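Local coordinates for putidaredoxin reductase (PDB 1Q1R), which probably passes electrons from NADH through its bound FAD to putidaredoxin, which supplies the cytochrome P450cam monooxygenase, at residues H43-A57 against L133-L146. Numbering follows the deposited sequence.
With FAD (flavin-adenine dinucleotide), chain C.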
loop_
_atom_site.group_PDB
_atom_site.type_symbol
_atom_site.label_atom_id
_atom_site.label_comp_id
_atom_site.label_asym_id
_atom_site.label_seq_id
_atom_site.Cartn_x
_atom_site.Cartn_y
_atom_site.Cartn_z
ATOM N N HIS A 43 8.357 5.498 10.558
ATOM C CA HIS A 43 9.009 5.878 9.308
ATOM C C HIS A 43 8.171 5.581 8.067
ATOM O O HIS A 43 7.251 4.765 8.104
ATOM C CB HIS A 43 10.324 5.117 9.172
ATOM C CG HIS A 43 10.133 3.635 9.065
ATOM N ND1 HIS A 43 10.038 2.815 10.168
ATOM C CD2 HIS A 43 9.927 2.841 7.988
ATOM C CE1 HIS A 43 9.776 1.580 9.778
ATOM N NE2 HIS A 43 9.704 1.568 8.460
ATOM N N HIS A 44 8.525 6.236 6.961
ATOM C CA HIS A 44 7.850 6.043 5.679
ATOM C C HIS A 44 8.140 4.625 5.195
ATOM O O HIS A 44 9.192 4.058 5.508
ATOM C CB HIS A 44 8.393 7.028 4.634
ATOM C CG HIS A 44 8.085 8.463 4.928
ATOM N ND1 HIS A 44 6.852 9.025 4.678
ATOM C CD2 HIS A 44 8.848 9.450 5.456
ATOM C CE1 HIS A 44 6.869 10.299 5.039
ATOM N NE2 HIS A 44 8.070 10.581 5.514
ATOM N N LEU A 45 7.214 4.064 4.422
ATOM C CA LEU A 45 7.379 2.725 3.872
ATOM C C LEU A 45 7.826 2.708 2.406
ATOM O O LEU A 45 8.679 1.903 2.025
ATOM C CB LEU A 45 6.067 1.939 4.003
ATOM C CG LEU A 45 5.972 0.864 5.084
ATOM C CD1 LEU A 45 6.741 1.286 6.324
ATOM C CD2 LEU A 45 4.504 0.580 5.388
ATOM N N PRO A 46 7.258 3.592 1.563
ATOM C CA PRO A 46 7.629 3.625 0.140
ATOM C C PRO A 46 9.118 3.559 -0.199
ATOM O O PRO A 46 9.506 2.875 -1.142
ATOM C CB PRO A 46 6.969 4.909 -0.359
ATOM C CG PRO A 46 5.708 4.947 0.462
ATOM C CD PRO A 46 6.212 4.593 1.851
ATOM N N PRO A 47 9.973 4.260 0.564
ATOM C CA PRO A 47 11.408 4.222 0.263
ATOM C C PRO A 47 12.023 2.830 0.421
ATOM O O PRO A 47 13.080 2.556 -0.143
ATOM C CB PRO A 47 12.004 5.213 1.266
ATOM C CG PRO A 47 10.883 6.181 1.520
ATOM C CD PRO A 47 9.685 5.254 1.619
ATOM N N LEU A 48 11.359 1.959 1.180
ATOM C CA LEU A 48 11.873 0.613 1.435
ATOM C C LEU A 48 11.974 -0.323 0.231
ATOM O O LEU A 48 12.600 -1.381 0.325
ATOM C CB LEU A 48 11.070 -0.060 2.557
ATOM C CG LEU A 48 11.005 0.710 3.882
ATOM C CD1 LEU A 48 10.375 -0.169 4.944
ATOM C CD2 LEU A 48 12.392 1.149 4.315
ATOM N N SER A 49 11.342 0.033 -0.885
ATOM C CA SER A 49 11.460 -0.774 -2.101
ATOM C C SER A 49 11.988 0.153 -3.197
ATOM O O SER A 49 12.011 -0.202 -4.377
ATOM C CB SER A 49 10.112 -1.373 -2.518
ATOM O OG SER A 49 9.124 -0.374 -2.684
ATOM N N LYS A 50 12.428 1.339 -2.781
ATOM C CA LYS A 50 12.945 2.348 -3.696
ATOM C C LYS A 50 14.344 2.866 -3.317
ATOM O O LYS A 50 15.297 2.086 -3.258
ATOM C CB LYS A 50 11.937 3.507 -3.793
ATOM C CG LYS A 50 10.533 3.042 -4.204
ATOM C CD LYS A 50 9.516 4.181 -4.178
ATOM C CE LYS A 50 8.119 3.679 -4.510
ATOM N NZ LYS A 50 7.612 2.690 -3.511
ATOM N N ALA A 51 14.464 4.166 -3.051
ATOM C CA ALA A 51 15.757 4.775 -2.728
ATOM C C ALA A 51 16.472 4.236 -1.483
ATOM O O ALA A 51 17.706 4.166 -1.461
ATOM C CB ALA A 51 15.605 6.308 -2.620
ATOM N N TYR A 52 15.725 3.876 -0.444
ATOM C CA TYR A 52 16.376 3.354 0.749
ATOM C C TYR A 52 16.900 1.948 0.448
ATOM O O TYR A 52 18.026 1.606 0.812
ATOM C CB TYR A 52 15.422 3.306 1.941
ATOM C CG TYR A 52 16.163 3.098 3.248
ATOM C CD1 TYR A 52 16.995 4.098 3.761
ATOM C CD2 TYR A 52 16.078 1.897 3.943
ATOM C CE1 TYR A 52 17.728 3.904 4.935
ATOM C CE2 TYR A 52 16.811 1.693 5.128
ATOM C CZ TYR A 52 17.630 2.704 5.612
ATOM O OH TYR A 52 18.346 2.523 6.772
ATOM N N LEU A 53 16.084 1.137 -0.221
ATOM C CA LEU A 53 16.510 -0.212 -0.576
ATOM C C LEU A 53 17.731 -0.104 -1.484
ATOM O O LEU A 53 18.585 -0.989 -1.496
ATOM C CB LEU A 53 15.387 -0.973 -1.292
ATOM C CG LEU A 53 15.663 -2.455 -1.573
ATOM C CD1 LEU A 53 15.825 -3.206 -0.254
ATOM C CD2 LEU A 53 14.516 -3.056 -2.375
ATOM N N ALA A 54 17.823 0.989 -2.237
ATOM C CA ALA A 54 18.964 1.195 -3.125
ATOM C C ALA A 54 20.190 1.705 -2.348
ATOM O O ALA A 54 21.280 1.828 -2.917
ATOM C CB ALA A 54 18.601 2.193 -4.234
ATOM N N GLY A 55 20.002 2.002 -1.060
ATOM C CA GLY A 55 21.092 2.501 -0.232
ATOM C C GLY A 55 21.487 3.938 -0.533
ATOM O O GLY A 55 22.608 4.365 -0.234
ATOM N N LYS A 56 20.566 4.705 -1.108
ATOM C CA LYS A 56 20.863 6.084 -1.473
ATOM C C LYS A 56 20.193 7.139 -0.605
ATOM O O LYS A 56 20.374 8.332 -0.831
ATOM C CB LYS A 56 20.503 6.315 -2.941
ATOM C CG LYS A 56 21.314 5.463 -3.903
ATOM C CD LYS A 56 20.832 5.628 -5.331
ATOM C CE LYS A 56 21.631 4.749 -6.286
ATOM N NZ LYS A 56 23.075 5.130 -6.316
ATOM N N ALA A 57 19.412 6.705 0.375
ATOM C CA ALA A 57 18.753 7.641 1.280
ATOM C C ALA A 57 19.199 7.287 2.697
ATOM O O ALA A 57 19.488 6.123 2.987
ATOM C CB ALA A 57 17.233 7.529 1.153
ATOM N N LEU A 133 8.960 -8.232 2.687
ATOM C CA LEU A 133 9.357 -6.829 2.794
ATOM C C LEU A 133 8.237 -5.942 3.315
ATOM O O LEU A 133 7.320 -5.591 2.578
ATOM C CB LEU A 133 9.844 -6.302 1.440
ATOM C CG LEU A 133 10.196 -4.806 1.355
ATOM C CD1 LEU A 133 11.224 -4.432 2.424
ATOM C CD2 LEU A 133 10.734 -4.495 -0.036
ATOM N N ARG A 134 8.319 -5.580 4.592
ATOM C CA ARG A 134 7.306 -4.726 5.198
ATOM C C ARG A 134 7.920 -3.831 6.279
ATOM O O ARG A 134 7.540 -2.673 6.415
ATOM C CB ARG A 134 6.186 -5.590 5.799
ATOM C CG ARG A 134 4.747 -5.065 5.589
ATOM C CD ARG A 134 4.536 -3.704 6.210
ATOM N NE ARG A 134 3.125 -3.353 6.428
ATOM C CZ ARG A 134 2.238 -3.071 5.473
ATOM N NH1 ARG A 134 2.578 -3.101 4.192
ATOM N NH2 ARG A 134 1.009 -2.703 5.812
ATOM N N THR A 135 8.881 -4.358 7.034
ATOM C CA THR A 135 9.503 -3.586 8.107
ATOM C C THR A 135 10.865 -3.016 7.734
ATOM O O THR A 135 11.482 -3.429 6.753
ATOM C CB THR A 135 9.706 -4.437 9.372
ATOM O OG1 THR A 135 10.728 -5.416 9.122
ATOM C CG2 THR A 135 8.408 -5.143 9.756
ATOM N N LEU A 136 11.334 -2.061 8.530
ATOM C CA LEU A 136 12.634 -1.458 8.283
ATOM C C LEU A 136 13.682 -2.565 8.402
ATOM O O LEU A 136 14.642 -2.606 7.636
ATOM C CB LEU A 136 12.913 -0.355 9.305
ATOM C CG LEU A 136 14.270 0.348 9.204
ATOM C CD1 LEU A 136 14.443 0.949 7.814
ATOM C CD2 LEU A 136 14.361 1.434 10.279
ATOM N N GLU A 137 13.477 -3.466 9.359
ATOM C CA GLU A 137 14.397 -4.574 9.565
ATOM C C GLU A 137 14.456 -5.416 8.290
ATOM O O GLU A 137 15.545 -5.779 7.838
ATOM C CB GLU A 137 13.956 -5.435 10.758
ATOM C CG GLU A 137 14.865 -6.631 11.010
ATOM C CD GLU A 137 14.373 -7.524 12.141
ATOM O OE1 GLU A 137 14.179 -7.015 13.265
ATOM O OE2 GLU A 137 14.188 -8.736 11.907
ATOM N N ASP A 138 13.292 -5.712 7.706
ATOM C CA ASP A 138 13.236 -6.486 6.464
ATOM C C ASP A 138 14.057 -5.797 5.380
ATOM O O ASP A 138 14.868 -6.424 4.702
ATOM C CB ASP A 138 11.805 -6.601 5.908
ATOM C CG ASP A 138 10.894 -7.468 6.752
ATOM O OD1 ASP A 138 11.375 -8.421 7.402
ATOM O OD2 ASP A 138 9.677 -7.201 6.735
ATOM N N ALA A 139 13.803 -4.505 5.202
ATOM C CA ALA A 139 14.475 -3.721 4.175
ATOM C C ALA A 139 15.991 -3.704 4.320
ATOM O O ALA A 139 16.707 -3.874 3.341
ATOM C CB ALA A 139 13.929 -2.280 4.161
ATOM N N GLU A 140 16.481 -3.502 5.538
ATOM C CA GLU A 140 17.923 -3.457 5.754
ATOM C C GLU A 140 18.572 -4.833 5.574
ATOM O O GLU A 140 19.674 -4.938 5.027
ATOM C CB GLU A 140 18.217 -2.843 7.132
ATOM C CG GLU A 140 17.605 -1.436 7.239
ATOM C CD GLU A 140 18.046 -0.635 8.461
ATOM O OE1 GLU A 140 18.098 -1.188 9.573
ATOM O OE2 GLU A 140 18.323 0.569 8.303
ATOM N N CYS A 141 17.881 -5.887 6.006
ATOM C CA CYS A 141 18.392 -7.253 5.848
ATOM C C CYS A 141 18.519 -7.561 4.354
ATOM O O CYS A 141 19.508 -8.139 3.899
ATOM C CB CYS A 141 17.436 -8.257 6.504
ATOM S SG CYS A 141 17.833 -10.012 6.200
ATOM N N ILE A 142 17.507 -7.172 3.587
ATOM C CA ILE A 142 17.536 -7.394 2.150
ATOM C C ILE A 142 18.618 -6.535 1.483
ATOM O O ILE A 142 19.435 -7.038 0.704
ATOM C CB ILE A 142 16.165 -7.067 1.506
ATOM C CG1 ILE A 142 15.143 -8.152 1.863
ATOM C CG2 ILE A 142 16.317 -6.945 -0.020
ATOM C CD1 ILE A 142 13.698 -7.730 1.643
ATOM N N ARG A 143 18.630 -5.238 1.781
ATOM C CA ARG A 143 19.623 -4.360 1.165
ATOM C C ARG A 143 21.061 -4.841 1.347
ATOM O O ARG A 143 21.861 -4.768 0.413
ATOM C CB ARG A 143 19.518 -2.936 1.700
ATOM C CG ARG A 143 20.628 -2.038 1.142
ATOM C CD ARG A 143 21.186 -1.138 2.215
ATOM N NE ARG A 143 20.421 0.090 2.322
ATOM C CZ ARG A 143 20.082 0.677 3.464
ATOM N NH1 ARG A 143 20.434 0.147 4.639
ATOM N NH2 ARG A 143 19.397 1.810 3.417
ATOM N N ARG A 144 21.395 -5.315 2.545
ATOM C CA ARG A 144 22.750 -5.797 2.809
ATOM C C ARG A 144 23.108 -6.937 1.865
ATOM O O ARG A 144 24.278 -7.173 1.582
ATOM C CB ARG A 144 22.891 -6.291 4.260
ATOM C CG ARG A 144 22.868 -5.184 5.317
ATOM C CD ARG A 144 23.296 -5.716 6.687
ATOM N NE ARG A 144 22.420 -6.776 7.180
ATOM C CZ ARG A 144 21.319 -6.574 7.898
ATOM N NH1 ARG A 144 20.943 -5.343 8.224
ATOM N NH2 ARG A 144 20.586 -7.609 8.293
ATOM N N GLN A 145 22.092 -7.637 1.372
ATOM C CA GLN A 145 22.312 -8.767 0.482
ATOM C C GLN A 145 22.077 -8.484 -1.001
ATOM O O GLN A 145 22.065 -9.410 -1.809
ATOM C CB GLN A 145 21.446 -9.942 0.939
ATOM C CG GLN A 145 21.732 -10.337 2.385
ATOM C CD GLN A 145 20.864 -11.465 2.882
ATOM O OE1 GLN A 145 21.054 -12.627 2.505
ATOM N NE2 GLN A 145 19.894 -11.133 3.732
ATOM N N LEU A 146 21.875 -7.223 -1.367
ATOM C CA LEU A 146 21.678 -6.903 -2.783
ATOM C C LEU A 146 23.077 -6.791 -3.375
ATOM O O LEU A 146 23.605 -5.701 -3.561
ATOM C CB LEU A 146 20.904 -5.590 -2.941
ATOM C CG LEU A 146 19.440 -5.647 -2.492
ATOM C CD1 LEU A 146 18.774 -4.306 -2.771
ATOM C CD2 LEU A 146 18.702 -6.762 -3.234
HETATM P PA FAD C . 1.162 -0.242 8.781
HETATM O O1A FAD C . 1.196 -1.721 8.679
HETATM O O2A FAD C . 2.228 0.537 8.110
HETATM O O5B FAD C . 1.136 0.185 10.324
HETATM C C5B FAD C . 0.408 -0.564 11.304
HETATM C C4B FAD C . 1.283 -0.717 12.561
HETATM O O4B FAD C . 0.449 -1.126 13.703
HETATM C C3B FAD C . 2.321 -1.835 12.376
HETATM O O3B FAD C . 3.543 -1.453 13.022
HETATM C C2B FAD C . 1.707 -2.997 13.116
HETATM O O2B FAD C . 2.727 -3.885 13.583
HETATM C C1B FAD C . 1.060 -2.295 14.293
HETATM N N9A FAD C . 0.086 -3.133 15.044
HETATM C C8A FAD C . -0.839 -3.960 14.525
HETATM N N7A FAD C . -1.505 -4.552 15.525
HETATM C C5A FAD C . -1.004 -4.100 16.671
HETATM C C6A FAD C . -1.285 -4.355 18.015
HETATM N N6A FAD C . -2.233 -5.227 18.351
HETATM N N1A FAD C . -0.575 -3.712 18.976
HETATM C C2A FAD C . 0.390 -2.840 18.653
HETATM N N3A FAD C . 0.677 -2.585 17.368
HETATM C C4A FAD C . -0.002 -3.199 16.369
HETATM N N1 FAD C . 1.867 3.118 -0.914
HETATM C C2 FAD C . 1.807 4.102 -1.908
HETATM O O2 FAD C . 0.817 4.826 -1.998
HETATM N N3 FAD C . 2.893 4.262 -2.788
HETATM C C4 FAD C . 4.035 3.438 -2.664
HETATM O O4 FAD C . 4.994 3.619 -3.412
HETATM C C4X FAD C . 4.090 2.449 -1.668
HETATM N N5 FAD C . 5.208 1.683 -1.505
HETATM C C5X FAD C . 5.322 0.764 -0.503
HETATM C C6 FAD C . 6.508 0.014 -0.354
HETATM C C7 FAD C . 6.636 -0.920 0.700
HETATM C C7M FAD C . 7.927 -1.750 0.818
HETATM C C8 FAD C . 5.569 -1.098 1.617
HETATM C C8M FAD C . 5.681 -2.083 2.791
HETATM C C9 FAD C . 4.388 -0.350 1.468
HETATM C C9A FAD C . 4.258 0.578 0.411
HETATM N N10 FAD C . 3.077 1.354 0.253
HETATM C C10 FAD C . 3.001 2.297 -0.792
HETATM C "C1'" FAD C . 1.917 1.166 1.177
HETATM C "C2'" FAD C . 1.869 2.286 2.219
HETATM O "O2'" FAD C . 3.168 2.440 2.801
HETATM C "C3'" FAD C . 0.833 1.977 3.316
HETATM O "O3'" FAD C . -0.437 1.724 2.701
HETATM C "C4'" FAD C . 0.709 3.153 4.293
HETATM O "O4'" FAD C . 1.979 3.408 4.898
HETATM C "C5'" FAD C . -0.321 2.881 5.403
HETATM O "O5'" FAD C . 0.134 1.891 6.340
HETATM P P FAD C . -0.677 1.704 7.726
HETATM O O1P FAD C . -0.178 2.706 8.690
HETATM O O2P FAD C . -2.122 1.708 7.407
HETATM O O3P FAD C . -0.290 0.203 8.209
#
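L48 drops its branched end onto the flank of the helix 136-144: CD2 rests 3.8 Å from A139 CB, where the small alanine lets the loop come close, while L136 CD1 meets the same methyl from one side. L133 packs against the loop backbone, its CD2 3.6 Å from the carbonyl O of L48, a buried oxygen with no polar partner. Further along, L53 is the next bump. With CG anti to its backbone N (chi1 -173°), its end turns back to the helix, where CD1 lies 3.8 Å from I142 CG2 and CG 3.8 Å from L146 CD1.

Y52 links the apolar patch at L136 to the polar pair E140 and R143. L136 CD1 touches its CE2, and its OH makes a very short hydrogen bond of 2.5 Å to E140 OE2 at the ring edge. Over one ring face lies R143 in a cation-pi contact, CZ 4.0 Å from the centroid, with the guanidinium tilted 62° to the ring so that NH2 leads. The same NH2 donates to Y52 O (3.0 Å), and G55 N reaches that oxygen from the opposite face, closing the 52-55 turn.

The other end runs into the cofactor. L45 CD2 lies over one face of the R134 guanidinium, whose NH2 bonds FAD O1A and also pairs with D284; K50 NZ grips FAD O4 and E163, and L48 and L133 meet flavin methyl C7M. The T135-D138 capping box starts the helix just beyond R134. Loop and helix lead-in (L133, R134) line the flavin's dimethylbenzene end in the FAD site of this glutathione reductase fold.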